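Local coordinates for protein Cd1 (Flavonifractor plautii, PDB 7D39) that probably reduces the ene bond of flavones and flavonols with the help of bound flavin mononucleotide, opening their breakdown in gut bacteria, at residues A[137-150]-A[166-178]. Sequence-based numbering, arbitrary orientation.
With FMN (flavin mononucleotide), chain B.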
loop_
_atom_site.group_PDB
_atom_site.type_symbol
_atom_site.label_atom_id
_atom_site.label_comp_id
_atom_site.label_asym_id
_atom_site.label_seq_id
_atom_site.Cartn_x
_atom_site.Cartn_y
_atom_site.Cartn_z
ATOM N N LYS A 137 1.331 -12.616 -3.645
ATOM C CA LYS A 137 1.068 -12.521 -2.211
ATOM C C LYS A 137 -0.304 -11.899 -1.986
ATOM O O LYS A 137 -0.763 -11.074 -2.785
ATOM C CB LYS A 137 2.148 -11.693 -1.476
ATOM C CG LYS A 137 2.175 -11.926 0.044
ATOM C CD LYS A 137 3.249 -11.109 0.747
ATOM C CE LYS A 137 4.624 -11.305 0.122
ATOM N NZ LYS A 137 5.032 -12.742 0.067
ATOM N N VAL A 138 -0.958 -12.302 -0.886
ATOM C CA VAL A 138 -2.234 -11.717 -0.471
ATOM C C VAL A 138 -2.023 -10.920 0.807
ATOM O O VAL A 138 -1.166 -11.252 1.634
ATOM C CB VAL A 138 -3.339 -12.777 -0.258
ATOM C CG1 VAL A 138 -3.760 -13.421 -1.586
ATOM C CG2 VAL A 138 -2.881 -13.826 0.731
ATOM N N ILE A 139 -2.825 -9.866 0.970
ATOM C CA ILE A 139 -2.715 -8.954 2.102
ATOM C C ILE A 139 -4.101 -8.413 2.423
ATOM O O ILE A 139 -4.916 -8.177 1.528
ATOM C CB ILE A 139 -1.721 -7.802 1.818
ATOM C CG1 ILE A 139 -1.534 -6.917 3.059
ATOM C CG2 ILE A 139 -2.189 -6.972 0.604
ATOM C CD1 ILE A 139 -0.192 -6.181 3.111
ATOM N N SER A 140 -4.364 -8.226 3.712
ATOM C CA SER A 140 -5.581 -7.590 4.181
ATOM C C SER A 140 -5.224 -6.518 5.196
ATOM O O SER A 140 -4.208 -6.609 5.897
ATOM C CB SER A 140 -6.541 -8.605 4.793
ATOM O OG SER A 140 -7.160 -9.380 3.766
ATOM N N PHE A 141 -6.073 -5.498 5.267
ATOM C CA PHE A 141 -5.840 -4.345 6.115
ATOM C C PHE A 141 -7.030 -4.112 7.026
ATOM O O PHE A 141 -8.178 -4.359 6.654
ATOM C CB PHE A 141 -5.606 -3.088 5.280
ATOM C CG PHE A 141 -4.414 -3.181 4.369
ATOM C CD1 PHE A 141 -3.138 -3.012 4.869
ATOM C CD2 PHE A 141 -4.576 -3.414 3.019
ATOM C CE1 PHE A 141 -2.042 -3.080 4.034
ATOM C CE2 PHE A 141 -3.473 -3.465 2.167
ATOM C CZ PHE A 141 -2.217 -3.313 2.682
HETATM N N MSE A 142 -6.742 -3.611 8.212
HETATM C CA MSE A 142 -7.777 -3.127 9.103
HETATM C C MSE A 142 -7.309 -1.767 9.578
HETATM O O MSE A 142 -6.171 -1.634 9.995
HETATM C CB MSE A 142 -7.989 -4.081 10.271
HETATM C CG MSE A 142 -8.338 -5.501 9.858
HETATM SE SE MSE A 142 -8.718 -6.652 11.422
HETATM C CE MSE A 142 -6.876 -6.981 11.981
ATOM N N SER A 143 -8.163 -0.755 9.474
ATOM C CA SER A 143 -7.871 0.573 9.989
ATOM C C SER A 143 -8.794 0.823 11.168
ATOM O O SER A 143 -10.011 0.672 11.041
ATOM C CB SER A 143 -8.076 1.649 8.920
ATOM O OG SER A 143 -7.266 1.408 7.791
ATOM N N VAL A 144 -8.213 1.176 12.312
ATOM C CA VAL A 144 -8.942 1.312 13.570
ATOM C C VAL A 144 -8.781 2.737 14.069
ATOM O O VAL A 144 -7.660 3.181 14.340
ATOM C CB VAL A 144 -8.449 0.314 14.629
ATOM C CG1 VAL A 144 -9.326 0.395 15.869
ATOM C CG2 VAL A 144 -8.417 -1.111 14.054
ATOM N N GLY A 145 -9.901 3.450 14.219
ATOM C CA GLY A 145 -9.882 4.838 14.621
ATOM C C GLY A 145 -10.671 5.071 15.898
ATOM O O GLY A 145 -11.461 4.232 16.333
ATOM N N GLY A 146 -10.451 6.240 16.492
ATOM C CA GLY A 146 -11.242 6.643 17.640
ATOM C C GLY A 146 -12.590 7.251 17.304
ATOM O O GLY A 146 -13.511 7.205 18.121
ATOM N N SER A 147 -12.732 7.819 16.104
ATOM C CA SER A 147 -13.946 8.558 15.745
ATOM C C SER A 147 -14.487 8.134 14.386
ATOM O O SER A 147 -14.260 7.003 13.957
ATOM C CB SER A 147 -13.678 10.063 15.730
ATOM O OG SER A 147 -12.885 10.421 14.607
ATOM N N ASP A 148 -15.212 9.022 13.702
ATOM C CA ASP A 148 -15.625 8.777 12.326
ATOM C C ASP A 148 -14.794 9.569 11.316
ATOM O O ASP A 148 -15.173 9.674 10.148
ATOM C CB ASP A 148 -17.120 9.080 12.154
ATOM C CG ASP A 148 -17.461 10.543 12.382
ATOM O OD1 ASP A 148 -16.579 11.311 12.805
ATOM O OD2 ASP A 148 -18.629 10.924 12.149
ATOM N N TRP A 149 -13.667 10.124 11.740
ATOM C CA TRP A 149 -12.734 10.788 10.831
ATOM C C TRP A 149 -11.868 9.707 10.199
ATOM O O TRP A 149 -10.750 9.432 10.641
ATOM C CB TRP A 149 -11.872 11.801 11.581
ATOM C CG TRP A 149 -12.563 13.011 12.123
ATOM C CD1 TRP A 149 -13.886 13.134 12.486
ATOM C CD2 TRP A 149 -11.968 14.291 12.354
ATOM N NE1 TRP A 149 -14.135 14.407 12.930
ATOM C CE2 TRP A 149 -12.977 15.138 12.848
ATOM C CE3 TRP A 149 -10.683 14.810 12.167
ATOM C CZ2 TRP A 149 -12.729 16.472 13.186
ATOM C CZ3 TRP A 149 -10.444 16.132 12.503
ATOM C CH2 TRP A 149 -11.461 16.943 13.002
ATOM N N VAL A 150 -12.395 9.084 9.145
ATOM C CA VAL A 150 -11.821 7.837 8.643
ATOM C C VAL A 150 -11.851 7.720 7.113
ATOM O O VAL A 150 -11.806 6.615 6.567
ATOM C CB VAL A 150 -12.553 6.648 9.286
ATOM C CG1 VAL A 150 -12.526 6.764 10.826
ATOM C CG2 VAL A 150 -13.980 6.606 8.793
ATOM N N TRP A 166 0.326 -6.699 -4.704
ATOM C CA TRP A 166 -0.225 -7.759 -3.874
ATOM C C TRP A 166 -1.746 -7.742 -3.936
ATOM O O TRP A 166 -2.375 -6.687 -4.064
ATOM C CB TRP A 166 0.238 -7.591 -2.429
ATOM C CG TRP A 166 1.674 -7.878 -2.241
ATOM C CD1 TRP A 166 2.487 -8.540 -3.098
ATOM C CD2 TRP A 166 2.477 -7.513 -1.121
ATOM N NE1 TRP A 166 3.742 -8.628 -2.582
ATOM C CE2 TRP A 166 3.769 -7.996 -1.367
ATOM C CE3 TRP A 166 2.226 -6.835 0.073
ATOM C CZ2 TRP A 166 4.817 -7.817 -0.470
ATOM C CZ3 TRP A 166 3.265 -6.659 0.965
ATOM C CH2 TRP A 166 4.549 -7.150 0.688
ATOM N N LYS A 167 -2.348 -8.922 -3.829
ATOM C CA LYS A 167 -3.795 -9.030 -3.971
ATOM C C LYS A 167 -4.467 -8.744 -2.628
ATOM O O LYS A 167 -4.288 -9.487 -1.660
ATOM C CB LYS A 167 -4.175 -10.408 -4.503
ATOM C CG LYS A 167 -5.678 -10.658 -4.518
ATOM C CD LYS A 167 -5.999 -12.049 -5.026
ATOM C CE LYS A 167 -5.885 -12.148 -6.544
ATOM N NZ LYS A 167 -5.201 -13.409 -6.971
ATOM N N VAL A 168 -5.242 -7.663 -2.573
ATOM C CA VAL A 168 -5.956 -7.284 -1.359
ATOM C C VAL A 168 -7.150 -8.207 -1.156
ATOM O O VAL A 168 -7.951 -8.418 -2.067
ATOM C CB VAL A 168 -6.400 -5.814 -1.444
ATOM C CG1 VAL A 168 -7.157 -5.379 -0.180
ATOM C CG2 VAL A 168 -5.206 -4.913 -1.651
ATOM N N ILE A 169 -7.297 -8.745 0.054
ATOM C CA ILE A 169 -8.460 -9.586 0.306
ATOM C C ILE A 169 -9.528 -8.808 1.069
ATOM O O ILE A 169 -10.679 -8.710 0.619
ATOM C CB ILE A 169 -8.061 -10.883 1.028
ATOM C CG1 ILE A 169 -6.946 -11.592 0.252
ATOM C CG2 ILE A 169 -9.278 -11.797 1.210
ATOM C CD1 ILE A 169 -7.355 -12.088 -1.139
ATOM N N ASP A 170 -9.157 -8.239 2.209
ATOM C CA ASP A 170 -10.029 -7.341 2.945
ATOM C C ASP A 170 -9.334 -6.003 3.166
ATOM O O ASP A 170 -8.106 -5.925 3.175
ATOM C CB ASP A 170 -10.453 -7.952 4.288
ATOM C CG ASP A 170 -11.607 -8.930 4.128
ATOM O OD1 ASP A 170 -12.704 -8.464 3.752
ATOM O OD2 ASP A 170 -11.405 -10.146 4.358
ATOM N N ASN A 171 -10.138 -4.938 3.335
ATOM C CA ASN A 171 -9.618 -3.593 3.563
ATOM C C ASN A 171 -10.673 -2.847 4.392
ATOM O O ASN A 171 -11.463 -2.042 3.905
ATOM C CB ASN A 171 -9.302 -2.882 2.248
ATOM C CG ASN A 171 -8.593 -1.599 2.464
ATOM O OD1 ASN A 171 -8.438 -1.165 3.599
ATOM N ND2 ASN A 171 -8.151 -0.966 1.385
ATOM N N GLU A 172 -10.679 -3.120 5.693
ATOM C CA GLU A 172 -11.799 -2.802 6.569
ATOM C C GLU A 172 -11.471 -1.605 7.459
ATOM O O GLU A 172 -10.339 -1.459 7.924
ATOM C CB GLU A 172 -12.159 -4.022 7.430
ATOM C CG GLU A 172 -13.433 -3.900 8.255
ATOM C CD GLU A 172 -14.669 -3.934 7.405
ATOM O OE1 GLU A 172 -14.963 -2.924 6.717
ATOM O OE2 GLU A 172 -15.341 -4.980 7.415
ATOM N N VAL A 173 -12.475 -0.758 7.698
ATOM C CA VAL A 173 -12.347 0.426 8.539
ATOM C C VAL A 173 -13.213 0.245 9.773
ATOM O O VAL A 173 -14.381 -0.146 9.659
ATOM C CB VAL A 173 -12.761 1.708 7.795
ATOM C CG1 VAL A 173 -12.842 2.868 8.779
ATOM C CG2 VAL A 173 -11.767 2.024 6.739
ATOM N N PHE A 174 -12.662 0.571 10.949
ATOM C CA PHE A 174 -13.395 0.473 12.219
ATOM C C PHE A 174 -13.464 1.839 12.890
ATOM O O PHE A 174 -12.562 2.211 13.654
ATOM C CB PHE A 174 -12.754 -0.549 13.155
ATOM C CG PHE A 174 -12.754 -1.956 12.614
ATOM C CD1 PHE A 174 -13.834 -2.793 12.836
ATOM C CD2 PHE A 174 -11.676 -2.432 11.883
ATOM C CE1 PHE A 174 -13.835 -4.087 12.346
ATOM C CE2 PHE A 174 -11.671 -3.721 11.392
ATOM C CZ PHE A 174 -12.749 -4.552 11.627
ATOM N N PRO A 175 -14.519 2.613 12.656
ATOM C CA PRO A 175 -14.668 3.892 13.354
ATOM C C PRO A 175 -15.186 3.687 14.769
ATOM O O PRO A 175 -15.675 2.615 15.135
ATOM C CB PRO A 175 -15.678 4.651 12.490
ATOM C CG PRO A 175 -16.563 3.548 11.952
ATOM C CD PRO A 175 -15.637 2.352 11.730
ATOM N N TRP A 176 -15.027 4.736 15.581
ATOM C CA TRP A 176 -15.487 4.750 16.976
ATOM C C TRP A 176 -15.000 3.522 17.728
ATOM O O TRP A 176 -15.771 2.853 18.424
ATOM C CB TRP A 176 -17.018 4.844 17.059
ATOM C CG TRP A 176 -17.583 6.025 16.341
ATOM C CD1 TRP A 176 -18.317 6.015 15.188
ATOM C CD2 TRP A 176 -17.462 7.399 16.725
ATOM N NE1 TRP A 176 -18.652 7.303 14.822
ATOM C CE2 TRP A 176 -18.142 8.171 15.749
ATOM C CE3 TRP A 176 -16.848 8.055 17.799
ATOM C CZ2 TRP A 176 -18.224 9.557 15.813
ATOM C CZ3 TRP A 176 -16.923 9.439 17.856
ATOM C CH2 TRP A 176 -17.612 10.173 16.869
ATOM N N ALA A 177 -13.707 3.221 17.586
ATOM C CA ALA A 177 -13.176 1.913 17.956
ATOM C C ALA A 177 -12.223 1.949 19.153
ATOM O O ALA A 177 -11.425 1.025 19.323
ATOM C CB ALA A 177 -12.486 1.282 16.746
ATOM N N LEU A 178 -12.298 2.980 19.998
ATOM C CA LEU A 178 -11.450 3.014 21.183
ATOM C C LEU A 178 -11.770 1.855 22.113
ATOM O O LEU A 178 -10.868 1.297 22.750
ATOM C CB LEU A 178 -11.610 4.335 21.933
ATOM C CG LEU A 178 -10.931 5.610 21.444
ATOM C CD1 LEU A 178 -10.990 6.653 22.547
ATOM C CD2 LEU A 178 -9.506 5.353 21.043
HETATM N N1 FMN B . -9.036 8.466 15.149
HETATM C C2 FMN B . -9.921 8.643 14.177
HETATM O O2 FMN B . -10.880 7.876 14.299
HETATM N N3 FMN B . -9.753 9.576 13.202
HETATM C C4 FMN B . -8.628 10.328 13.206
HETATM O O4 FMN B . -8.341 11.198 12.404
HETATM C C4A FMN B . -7.644 10.144 14.283
HETATM N N5 FMN B . -6.537 10.842 14.362
HETATM C C5A FMN B . -5.611 10.666 15.304
HETATM C C6 FMN B . -4.447 11.410 15.358
HETATM C C7 FMN B . -3.499 11.210 16.353
HETATM C C7M FMN B . -2.243 12.038 16.405
HETATM C C8 FMN B . -3.757 10.190 17.400
HETATM C C8M FMN B . -2.753 9.977 18.498
HETATM C C9 FMN B . -4.931 9.459 17.344
HETATM C C9A FMN B . -5.854 9.652 16.335
HETATM N N10 FMN B . -7.047 8.922 16.301
HETATM C C10 FMN B . -7.923 9.143 15.266
HETATM C "C1'" FMN B . -7.260 7.891 17.310
HETATM C "C2'" FMN B . -6.481 6.614 16.968
HETATM O "O2'" FMN B . -6.914 6.007 15.765
HETATM C "C3'" FMN B . -6.513 5.619 18.165
HETATM O "O3'" FMN B . -5.883 6.160 19.292
HETATM C "C4'" FMN B . -5.928 4.232 17.799
HETATM O "O4'" FMN B . -6.799 3.482 16.972
HETATM C "C5'" FMN B . -5.557 3.467 19.058
HETATM O "O5'" FMN B . -5.047 2.205 18.792
HETATM P P FMN B . -4.108 1.334 19.594
HETATM O O1P FMN B . -3.771 0.226 18.831
HETATM O O2P FMN B . -2.965 2.112 19.845
HETATM O O3P FMN B . -4.934 0.964 20.698
HETATM O O HOH W 1 -8.823 -11.171 4.789
HETATM O O HOH W 2 -8.078 -0.771 6.356
HETATM O O HOH W 3 -14.164 5.258 20.214
HETATM O O HOH W 4 -20.515 8.223 12.570
#
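Lys-137 CB stands over the indole face of Trp-166, 3.7 Å from the centroid of the five-membered ring, and the aliphatic chain, bent at chi3, continues over the same face until CE meets Trp-166 CZ2. Ile-139 CD1 lies at the indole edge. An alanine in place of Trp-166 would probably leave the Lys-137 methylenes and Ile-139 CD1 facing a gap. Beyond this, strands 138-144 and 167-174 run parallel, their axes 3° apart. Between Ile-139 and Phe-141 the register slips by one residue, a beta bulge; there Ser-140 OG, anti to its carbonyl carbon (chi1 -75°), accepts Asp-170 N at 2.8 Å, and a water links OG to Asp-170 OD2, which also bonds Asn-196 ND2. The one carbon pair closer than usual van der Waals contact is Val-144 CG1 with Ala-177 CB, at 3.4 Å. The solvent side is looser: exposed Trp-176 lies with one face over the Ser-147 and Asp-148 backbone, Ser-147 CA 3.8 Å from the six-membered centroid, and its NE1 donates to a water. Ser-147 N gives FMN O2 a nearly straight bond (2.6 Å), and Gly-146 N reaches FMN N1, placing the flavin at the strands' C-terminal ends, as in flavodoxin-like folds. Strand 82-88 flanks 138-144 and strand 167-174 ends the five-stranded sheet; helix 153-162 covers the Phe-141 and Val-173 face, helices 14-28 and 184-202 the Met-142 face.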